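Local coordinates for Non-reducing end alpha-L-arabinofuranosidase BoGH43B (Bacteroides ovatus, PDB 5JOZ), which cleaves terminal non-reducing alpha-L-arabinofuranoside residues from the branches of xyloglucan, at residues T30-Y35 and G73-P78; N7-G12 and R268-A273; L389-D394 and T477-G482. All coordinates share one frame; numbering follows the deposited sequence.

Contact 1. Residues T30-Y35 and G73-P78; sequences TSTFEY and GGQYAP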
loop_
_atom_site.group_PDB
_atom_site.type_symbol
_atom_site.label_atom_id
_atom_site.label_comp_id
_atom_site.label_asym_id
_atom_site.label_seq_id
_atom_site.Cartn_x
_atom_site.Cartn_y
_atom_site.Cartn_z
ATOM N N THR A 30 -3.718 -0.330 5.355
ATOM C CA THR A 30 -3.706 0.341 4.073
ATOM C C THR A 30 -3.979 -0.673 2.975
ATOM O O THR A 30 -3.715 -1.855 3.156
ATOM C CB THR A 30 -2.324 1.015 3.830
ATOM O OG1 THR A 30 -1.267 0.066 4.009
ATOM C CG2 THR A 30 -2.126 2.149 4.811
ATOM N N SER A 31 -4.478 -0.188 1.835
ATOM C CA SER A 31 -4.806 -1.029 0.689
ATOM C C SER A 31 -3.572 -1.526 -0.104
ATOM O O SER A 31 -2.548 -0.843 -0.212
ATOM C CB SER A 31 -5.800 -0.308 -0.233
ATOM O OG SER A 31 -5.339 0.971 -0.627
ATOM N N THR A 32 -3.703 -2.719 -0.667
ATOM C CA THR A 32 -2.596 -3.439 -1.306
ATOM C C THR A 32 -2.810 -3.883 -2.758
ATOM O O THR A 32 -1.841 -4.182 -3.449
ATOM C CB THR A 32 -2.231 -4.679 -0.469
ATOM O OG1 THR A 32 -3.427 -5.302 0.032
ATOM C CG2 THR A 32 -1.411 -4.282 0.699
ATOM N N PHE A 33 -4.054 -3.940 -3.229
ATOM C CA PHE A 33 -4.339 -4.267 -4.628
ATOM C C PHE A 33 -3.805 -5.675 -4.978
ATOM O O PHE A 33 -4.153 -6.639 -4.279
ATOM C CB PHE A 33 -3.873 -3.104 -5.519
ATOM C CG PHE A 33 -4.571 -1.821 -5.180
ATOM C CD1 PHE A 33 -5.837 -1.559 -5.682
ATOM C CD2 PHE A 33 -4.032 -0.938 -4.268
ATOM C CE1 PHE A 33 -6.529 -0.409 -5.320
ATOM C CE2 PHE A 33 -4.716 0.211 -3.903
ATOM C CZ PHE A 33 -5.966 0.477 -4.430
ATOM N N GLU A 34 -2.944 -5.817 -5.978
ATOM C CA GLU A 34 -2.484 -7.156 -6.391
ATOM C C GLU A 34 -1.390 -7.759 -5.494
ATOM O O GLU A 34 -0.936 -8.876 -5.774
ATOM C CB GLU A 34 -1.995 -7.156 -7.856
ATOM C CG GLU A 34 -0.577 -6.623 -8.081
ATOM C CD GLU A 34 -0.500 -5.126 -8.319
ATOM O OE1 GLU A 34 -1.449 -4.393 -7.924
ATOM O OE2 GLU A 34 0.515 -4.682 -8.919
ATOM N N TYR A 35 -0.948 -7.035 -4.455
ATOM C CA TYR A 35 0.217 -7.464 -3.664
ATOM C C TYR A 35 -0.135 -8.345 -2.480
ATOM O O TYR A 35 -1.147 -8.108 -1.815
ATOM C CB TYR A 35 1.025 -6.256 -3.205
ATOM C CG TYR A 35 1.710 -5.558 -4.355
ATOM C CD1 TYR A 35 2.811 -6.135 -4.997
ATOM C CD2 TYR A 35 1.264 -4.323 -4.806
ATOM C CE1 TYR A 35 3.448 -5.497 -6.058
ATOM C CE2 TYR A 35 1.899 -3.670 -5.854
ATOM C CZ TYR A 35 2.984 -4.266 -6.486
ATOM O OH TYR A 35 3.585 -3.612 -7.537
ATOM N N GLY A 73 -6.734 -4.232 -9.801
ATOM C CA GLY A 73 -7.347 -5.429 -9.216
ATOM C C GLY A 73 -6.860 -5.672 -7.795
ATOM O O GLY A 73 -5.929 -5.003 -7.312
ATOM N N GLY A 74 -7.506 -6.625 -7.132
ATOM C CA GLY A 74 -7.167 -7.044 -5.776
ATOM C C GLY A 74 -7.795 -6.218 -4.663
ATOM O O GLY A 74 -8.943 -5.796 -4.764
ATOM N N GLN A 75 -7.036 -5.994 -3.589
ATOM C CA GLN A 75 -7.565 -5.358 -2.380
ATOM C C GLN A 75 -7.645 -3.830 -2.454
ATOM O O GLN A 75 -6.627 -3.160 -2.638
ATOM C CB GLN A 75 -6.733 -5.783 -1.171
ATOM C CG GLN A 75 -6.774 -7.269 -0.885
ATOM C CD GLN A 75 -8.190 -7.802 -0.648
ATOM O OE1 GLN A 75 -9.086 -7.053 -0.291
ATOM N NE2 GLN A 75 -8.384 -9.106 -0.840
ATOM N N TYR A 76 -8.867 -3.308 -2.314
ATOM C CA TYR A 76 -9.180 -1.873 -2.337
ATOM C C TYR A 76 -9.282 -1.403 -0.881
ATOM O O TYR A 76 -8.843 -2.116 0.018
ATOM C CB TYR A 76 -10.480 -1.618 -3.119
ATOM C CG TYR A 76 -10.307 -1.437 -4.594
ATOM C CD1 TYR A 76 -9.664 -2.413 -5.351
ATOM C CD2 TYR A 76 -10.807 -0.305 -5.250
ATOM C CE1 TYR A 76 -9.500 -2.273 -6.725
ATOM C CE2 TYR A 76 -10.655 -0.154 -6.633
ATOM C CZ TYR A 76 -9.995 -1.147 -7.365
ATOM O OH TYR A 76 -9.812 -1.047 -8.724
ATOM N N ALA A 77 -9.804 -0.204 -0.642
ATOM C CA ALA A 77 -9.823 0.390 0.708
ATOM C C ALA A 77 -10.393 -0.527 1.784
ATOM O O ALA A 77 -11.534 -0.963 1.666
ATOM C CB ALA A 77 -10.601 1.691 0.701
ATOM N N PRO A 78 -9.594 -0.840 2.819
ATOM C CA PRO A 78 -10.065 -1.577 3.971
ATOM C C PRO A 78 -10.522 -0.641 5.079
ATOM O O PRO A 78 -10.046 0.500 5.163
ATOM C CB PRO A 78 -8.816 -2.295 4.428
ATOM C CG PRO A 78 -7.748 -1.266 4.201
ATOM C CD PRO A 78 -8.172 -0.491 2.985
#

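Contact 2. Residues N7-G12 and R268-A273; sequences NPIITG and RETFLA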
loop_
_atom_site.group_PDB
_atom_site.type_symbol
_atom_site.label_atom_id
_atom_site.label_comp_id
_atom_site.label_asym_id
_atom_site.label_seq_id
_atom_site.Cartn_x
_atom_site.Cartn_y
_atom_site.Cartn_z
ATOM N N ASN A 7 5.002 15.149 8.422
ATOM C CA ASN A 7 4.246 14.306 7.504
ATOM C C ASN A 7 5.116 13.984 6.265
ATOM O O ASN A 7 6.005 14.767 5.918
ATOM C CB ASN A 7 2.943 14.992 7.048
ATOM C CG ASN A 7 1.734 14.649 7.922
ATOM O OD1 ASN A 7 1.504 13.492 8.277
ATOM N ND2 ASN A 7 0.934 15.663 8.242
ATOM N N PRO A 8 4.871 12.859 5.589
ATOM C CA PRO A 8 3.847 11.864 5.964
ATOM C C PRO A 8 4.311 10.943 7.073
ATOM O O PRO A 8 5.507 10.807 7.292
ATOM C CB PRO A 8 3.643 11.048 4.679
ATOM C CG PRO A 8 4.517 11.669 3.638
ATOM C CD PRO A 8 5.535 12.520 4.322
ATOM N N ILE A 9 3.361 10.292 7.741
ATOM C CA ILE A 9 3.681 9.375 8.850
ATOM C C ILE A 9 4.038 7.956 8.385
ATOM O O ILE A 9 4.819 7.267 9.040
ATOM C CB ILE A 9 2.576 9.354 9.936
ATOM C CG1 ILE A 9 1.185 9.105 9.343
ATOM C CG2 ILE A 9 2.575 10.666 10.716
ATOM C CD1 ILE A 9 0.263 8.408 10.297
ATOM N N ILE A 10 3.492 7.520 7.251
ATOM C CA ILE A 10 3.888 6.249 6.653
ATOM C C ILE A 10 4.076 6.471 5.162
ATOM O O ILE A 10 3.143 6.870 4.464
ATOM C CB ILE A 10 2.860 5.113 6.904
ATOM C CG1 ILE A 10 2.277 5.190 8.329
ATOM C CG2 ILE A 10 3.531 3.767 6.669
ATOM C CD1 ILE A 10 1.220 4.145 8.645
ATOM N N THR A 11 5.286 6.192 4.685
ATOM C CA THR A 11 5.706 6.517 3.318
ATOM C C THR A 11 5.668 5.298 2.430
ATOM O O THR A 11 5.482 4.194 2.915
ATOM C CB THR A 11 7.138 7.092 3.314
ATOM O OG1 THR A 11 8.016 6.180 3.961
ATOM C CG2 THR A 11 7.177 8.401 4.055
ATOM N N GLY A 12 5.858 5.499 1.126
ATOM C CA GLY A 12 5.719 4.415 0.146
ATOM C C GLY A 12 4.246 4.075 -0.017
ATOM O O GLY A 12 3.387 4.680 0.637
ATOM N N ARG A 268 0.251 6.603 -3.178
ATOM C CA ARG A 268 -0.454 7.397 -2.194
ATOM C C ARG A 268 0.035 6.939 -0.796
ATOM O O ARG A 268 0.099 5.748 -0.488
ATOM C CB ARG A 268 -1.971 7.302 -2.394
ATOM C CG ARG A 268 -2.444 7.839 -3.756
ATOM C CD ARG A 268 -3.870 7.410 -4.097
ATOM N NE ARG A 268 -3.992 5.945 -4.253
ATOM C CZ ARG A 268 -5.104 5.226 -4.059
ATOM N NH1 ARG A 268 -6.258 5.791 -3.702
ATOM N NH2 ARG A 268 -5.061 3.910 -4.221
ATOM N N GLU A 269 0.438 7.914 0.007
ATOM C CA GLU A 269 1.024 7.697 1.321
ATOM C C GLU A 269 0.029 8.139 2.403
ATOM O O GLU A 269 -1.007 8.722 2.091
ATOM C CB GLU A 269 2.340 8.483 1.389
ATOM C CG GLU A 269 3.335 7.971 0.357
ATOM C CD GLU A 269 4.574 8.832 0.194
ATOM O OE1 GLU A 269 4.464 9.918 -0.411
ATOM O OE2 GLU A 269 5.667 8.393 0.625
ATOM N N THR A 270 0.365 7.871 3.666
ATOM C CA THR A 270 -0.516 8.114 4.795
ATOM C C THR A 270 -0.056 9.315 5.609
ATOM O O THR A 270 1.101 9.416 5.972
ATOM C CB THR A 270 -0.595 6.873 5.696
ATOM O OG1 THR A 270 -1.219 5.810 4.975
ATOM C CG2 THR A 270 -1.413 7.143 6.959
ATOM N N PHE A 271 -1.008 10.183 5.930
ATOM C CA PHE A 271 -0.773 11.455 6.590
ATOM C C PHE A 271 -1.566 11.515 7.894
ATOM O O PHE A 271 -2.501 10.734 8.111
ATOM C CB PHE A 271 -1.200 12.604 5.669
ATOM C CG PHE A 271 -0.364 12.726 4.419
ATOM C CD1 PHE A 271 -0.557 11.867 3.347
ATOM C CD2 PHE A 271 0.627 13.699 4.323
ATOM C CE1 PHE A 271 0.218 11.969 2.201
ATOM C CE2 PHE A 271 1.407 13.811 3.186
ATOM C CZ PHE A 271 1.201 12.947 2.116
ATOM N N LEU A 272 -1.185 12.464 8.745
ATOM C CA LEU A 272 -1.794 12.668 10.063
ATOM C C LEU A 272 -2.101 14.147 10.236
ATOM O O LEU A 272 -1.229 14.987 9.984
ATOM C CB LEU A 272 -0.820 12.220 11.156
ATOM C CG LEU A 272 -1.284 12.282 12.618
ATOM C CD1 LEU A 272 -2.498 11.381 12.838
ATOM C CD2 LEU A 272 -0.144 11.850 13.521
ATOM N N ALA A 273 -3.325 14.474 10.649
ATOM C CA ALA A 273 -3.683 15.867 10.916
ATOM C C ALA A 273 -4.614 16.008 12.128
ATOM O O ALA A 273 -5.486 15.169 12.330
ATOM C CB ALA A 273 -4.312 16.490 9.678
#

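Contact 3. Residues L389-D394 and T477-G482; sequences LVVRAD and TGVFIG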
loop_
_atom_site.group_PDB
_atom_site.type_symbol
_atom_site.label_atom_id
_atom_site.label_comp_id
_atom_site.label_asym_id
_atom_site.label_seq_id
_atom_site.Cartn_x
_atom_site.Cartn_y
_atom_site.Cartn_z
ATOM N N LEU A 389 17.340 -7.428 -9.990
ATOM C CA LEU A 389 16.462 -6.466 -9.337
ATOM C C LEU A 389 15.554 -5.784 -10.334
ATOM O O LEU A 389 15.928 -5.573 -11.485
ATOM C CB LEU A 389 17.268 -5.406 -8.593
ATOM C CG LEU A 389 18.257 -5.924 -7.554
ATOM C CD1 LEU A 389 18.952 -4.765 -6.871
ATOM C CD2 LEU A 389 17.593 -6.854 -6.541
ATOM N N VAL A 390 14.352 -5.437 -9.878
ATOM C CA VAL A 390 13.356 -4.779 -10.718
ATOM C C VAL A 390 12.732 -3.587 -9.990
ATOM O O VAL A 390 12.423 -3.669 -8.795
ATOM C CB VAL A 390 12.256 -5.774 -11.161
ATOM C CG1 VAL A 390 11.133 -5.069 -11.931
ATOM C CG2 VAL A 390 12.883 -6.868 -12.016
ATOM N N VAL A 391 12.578 -2.488 -10.729
ATOM C CA VAL A 391 11.769 -1.352 -10.330
ATOM C C VAL A 391 10.449 -1.594 -11.038
ATOM O O VAL A 391 10.377 -1.511 -12.264
ATOM C CB VAL A 391 12.402 -0.012 -10.780
ATOM C CG1 VAL A 391 11.564 1.167 -10.330
ATOM C CG2 VAL A 391 13.824 0.120 -10.238
ATOM N N ARG A 392 9.419 -1.936 -10.268
ATOM C CA ARG A 392 8.109 -2.245 -10.817
ATOM C C ARG A 392 7.165 -1.116 -10.515
ATOM O O ARG A 392 7.092 -0.678 -9.378
ATOM C CB ARG A 392 7.550 -3.528 -10.203
ATOM C CG ARG A 392 6.039 -3.752 -10.387
ATOM C CD ARG A 392 5.677 -5.066 -9.720
ATOM N NE ARG A 392 4.252 -5.371 -9.783
ATOM C CZ ARG A 392 3.625 -5.889 -10.838
ATOM N NH1 ARG A 392 4.286 -6.199 -11.964
ATOM N NH2 ARG A 392 2.317 -6.117 -10.762
ATOM N N ALA A 393 6.441 -0.667 -11.542
ATOM C CA ALA A 393 5.229 0.132 -11.371
ATOM C C ALA A 393 4.003 -0.762 -11.565
ATOM O O ALA A 393 3.110 -0.807 -10.717
ATOM C CB ALA A 393 5.228 1.285 -12.349
ATOM N N ASP A 394 3.967 -1.483 -12.676
ATOM C CA ASP A 394 2.923 -2.486 -12.927
ATOM C C ASP A 394 3.458 -3.524 -13.936
ATOM O O ASP A 394 4.653 -3.528 -14.230
ATOM C CB ASP A 394 1.594 -1.810 -13.364
ATOM C CG ASP A 394 1.728 -0.979 -14.647
ATOM O OD1 ASP A 394 2.408 -1.423 -15.582
ATOM O OD2 ASP A 394 1.136 0.122 -14.730
ATOM N N THR A 477 -1.439 2.116 -7.533
ATOM C CA THR A 477 -0.247 1.660 -6.829
ATOM C C THR A 477 0.921 2.620 -7.028
ATOM O O THR A 477 0.803 3.642 -7.715
ATOM C CB THR A 477 0.152 0.256 -7.302
ATOM O OG1 THR A 477 0.350 0.267 -8.721
ATOM C CG2 THR A 477 -0.927 -0.749 -6.934
ATOM N N GLY A 478 2.026 2.289 -6.365
ATOM C CA GLY A 478 3.305 2.987 -6.486
ATOM C C GLY A 478 4.444 1.980 -6.573
ATOM O O GLY A 478 4.244 0.766 -6.457
ATOM N N VAL A 479 5.649 2.491 -6.767
ATOM C CA VAL A 479 6.794 1.648 -7.121
ATOM C C VAL A 479 7.190 0.641 -6.026
ATOM O O VAL A 479 7.252 0.978 -4.841
ATOM C CB VAL A 479 8.019 2.527 -7.486
ATOM C CG1 VAL A 479 9.293 1.696 -7.586
ATOM C CG2 VAL A 479 7.764 3.275 -8.795
ATOM N N PHE A 480 7.456 -0.591 -6.438
ATOM C CA PHE A 480 8.139 -1.563 -5.586
ATOM C C PHE A 480 9.489 -1.857 -6.200
ATOM O O PHE A 480 9.610 -1.933 -7.425
ATOM C CB PHE A 480 7.356 -2.865 -5.495
ATOM C CG PHE A 480 6.237 -2.835 -4.510
ATOM C CD1 PHE A 480 5.144 -2.023 -4.720
ATOM C CD2 PHE A 480 6.264 -3.639 -3.385
ATOM C CE1 PHE A 480 4.083 -1.997 -3.818
ATOM C CE2 PHE A 480 5.212 -3.619 -2.476
ATOM C CZ PHE A 480 4.117 -2.796 -2.699
ATOM N N ILE A 481 10.489 -2.042 -5.355
ATOM C CA ILE A 481 11.811 -2.487 -5.792
ATOM C C ILE A 481 11.964 -3.886 -5.229
ATOM O O ILE A 481 11.704 -4.102 -4.047
ATOM C CB ILE A 481 12.912 -1.517 -5.330
ATOM C CG1 ILE A 481 12.621 -0.137 -5.945
ATOM C CG2 ILE A 481 14.298 -2.019 -5.729
ATOM C CD1 ILE A 481 13.719 0.889 -5.825
ATOM N N GLY A 482 12.342 -4.840 -6.083
ATOM C CA GLY A 482 12.385 -6.234 -5.681
ATOM C C GLY A 482 13.327 -7.154 -6.430
ATOM O O GLY A 482 13.758 -6.867 -7.542
HETATM O O HOH W 1 3.135 -1.157 -8.109
HETATM O O HOH W 2 0.744 -2.172 -9.896
#

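Contact 1. Residues T30-Y35 and G73-P78
F33 and Q75 form a single antiparallel hydrogen-bonded pair, CA to CA 4.1 Å, where the loop 30-35 runs against the start of strand 74-83. F33 N reaches Q75 O at 2.8 Å, in the carbonyl plane and on a lone pair, though the N-H is bent; the return bond from Q75 N to F33 O (3.0 Å) is straighter but comes from above the carbonyl plane. G74 CA also leans on F33 O through a CA-H...O contact, and a CB at G74 would collide with that oxygen.

The F33 side chain, its CG anti to the carbonyl carbon (chi1 -60°), lays its ring over Q75 O, which sits 3.4 Å above the plane near the centre of one face. G73 O lies at the ring edge. The CE1 edge of F33 meets the face of Y76 off-centre, 3.7 Å from CD1, in an edge-to-face pair with the planes at 61°. S31 CB rests 3.5 Å from Y76 O and also touches P78 CD, while OG bonds D16; T32 OG1, beside Q75 CB, bonds L39 N.

A type II' turn from T32 to Y35 presents F33. The arrangement joins the first two blades of the five-bladed beta-propeller of GH43 beside the inferred proton acceptor D16, with A77 touching D126, the inferred pKa-modulating residue.

Contact 2. Residues N7-G12 and R268-A273
N7 grips L272 with both ends of its amide: OD1 receives L272 N at 2.9 Å, and ND2 gives a nearly straight bond of 2.9 Å to L272 O, which lies in the amide plane. ND2 also bonds Q292 O, so the flat group is pinned against rotation. An alanine here would probably leave the N-H and carbonyl of L272, and the oxygen of Q292, without their shared mate.

Next along, P8 runs alongside F271 in the same direction. P8 follows a cis peptide bond, and its CB stands over one face of the F271 ring, 4.0 Å from the centroid and 14° off the normal, a CH-pi contact; CG rests toward the rim. I9 lies roughly perpendicular to L272, CG2 to CB 3.8 Å. Its CG1 lies between the backbone N and the carbonyl carbon (chi1 52°), which carries CD1 to the methyl of T270.

I9 and I10 together face T270 in a classic beta bulge: both amides give weak hydrogen bonds to T270 O, that of I9 bent and that of I10 straight but long, while T270 N bonds I10 O firmly at 3.1 Å. At the far end the extended E269 side chain crosses T11, and its OE2 takes G12 N at 2.9 Å on the anti side while also pairing with R257. That one oxygen thus joins a backbone amide to a positive charge.

The loop 7-12, between strands 4-6 and 18-22, lines one edge of strand 269-277, whose other edge bonds to strand 249-256 through E269, F271 and A273. F233 meets the F271 ring edge-to-face, and strand 294-296 packs beside N7.

Contact 3. Residues L389-D394 and T477-G482
R392 and F480, an antiparallel hydrogen-bonded pair, send their flat groups to the same side of the sheet. D394 CA lies 4.0 Å above the centre of one face of the R392 guanidinium, while the nitrogens of this group reach D395, E34 and Y35; the F480 ring stacks on Y35. The R392 chain is extended from CG to NE, with CG anti to the backbone N (chi1 163°), which carries the charge well clear of F480.

Beneath them the backbones pair regularly. R392 N meets F480 O at 2.8 Å, nearly along the C=O axis, and F480 N returns to R392 O; V390 and G482 bond likewise.

On the face of V391 and I481, V391 CG1 touches V479 CG1 at 3.6 Å, the two side chains crossing obliquely. V391 and I481 both lean on I440 of strand 436-442, in the apolar core between the two sheets of the concanavalin-like sandwich.

Beyond F480 the direct pairing stops, and water takes over. One water lies 2.6 Å from A393 O and 2.8 Å from G478 O; a second joins A393 O to T477 OG1, which also bonds S71. The chemistry is therefore split: the V391 and I481 face is apolar and packs within the sandwich, while R392 and F480 on the other meet the catalytic domain; E34 there and D395 of R392's own domain probably balance the arginine's charge.

How the contacts relate
Contacts 1 and 2 belong to the propeller, contact 3 to the concanavalin-like domain. Contacts 1 and 2, with centres about 17 Å apart, meet where F33 CZ packs on R268 NH2 at 3.6 Å and T30 CG2 on T270 OG1 at 3.8 Å; the side chains of S31 and R268 come near that of D16, the inferred proton acceptor (about 3 and 4 Å). Contact 3 reaches contact 1 across the domain boundary: E34 OE2 and R392 NH2 form a salt bridge of 3.0 Å, and Y35 CE2 lies 3.4 Å from F480 CE1. Contacts 2 and 3 do not touch, nearest atoms about 5 Å apart. The T477 side chain lies about 9 Å from that of D16.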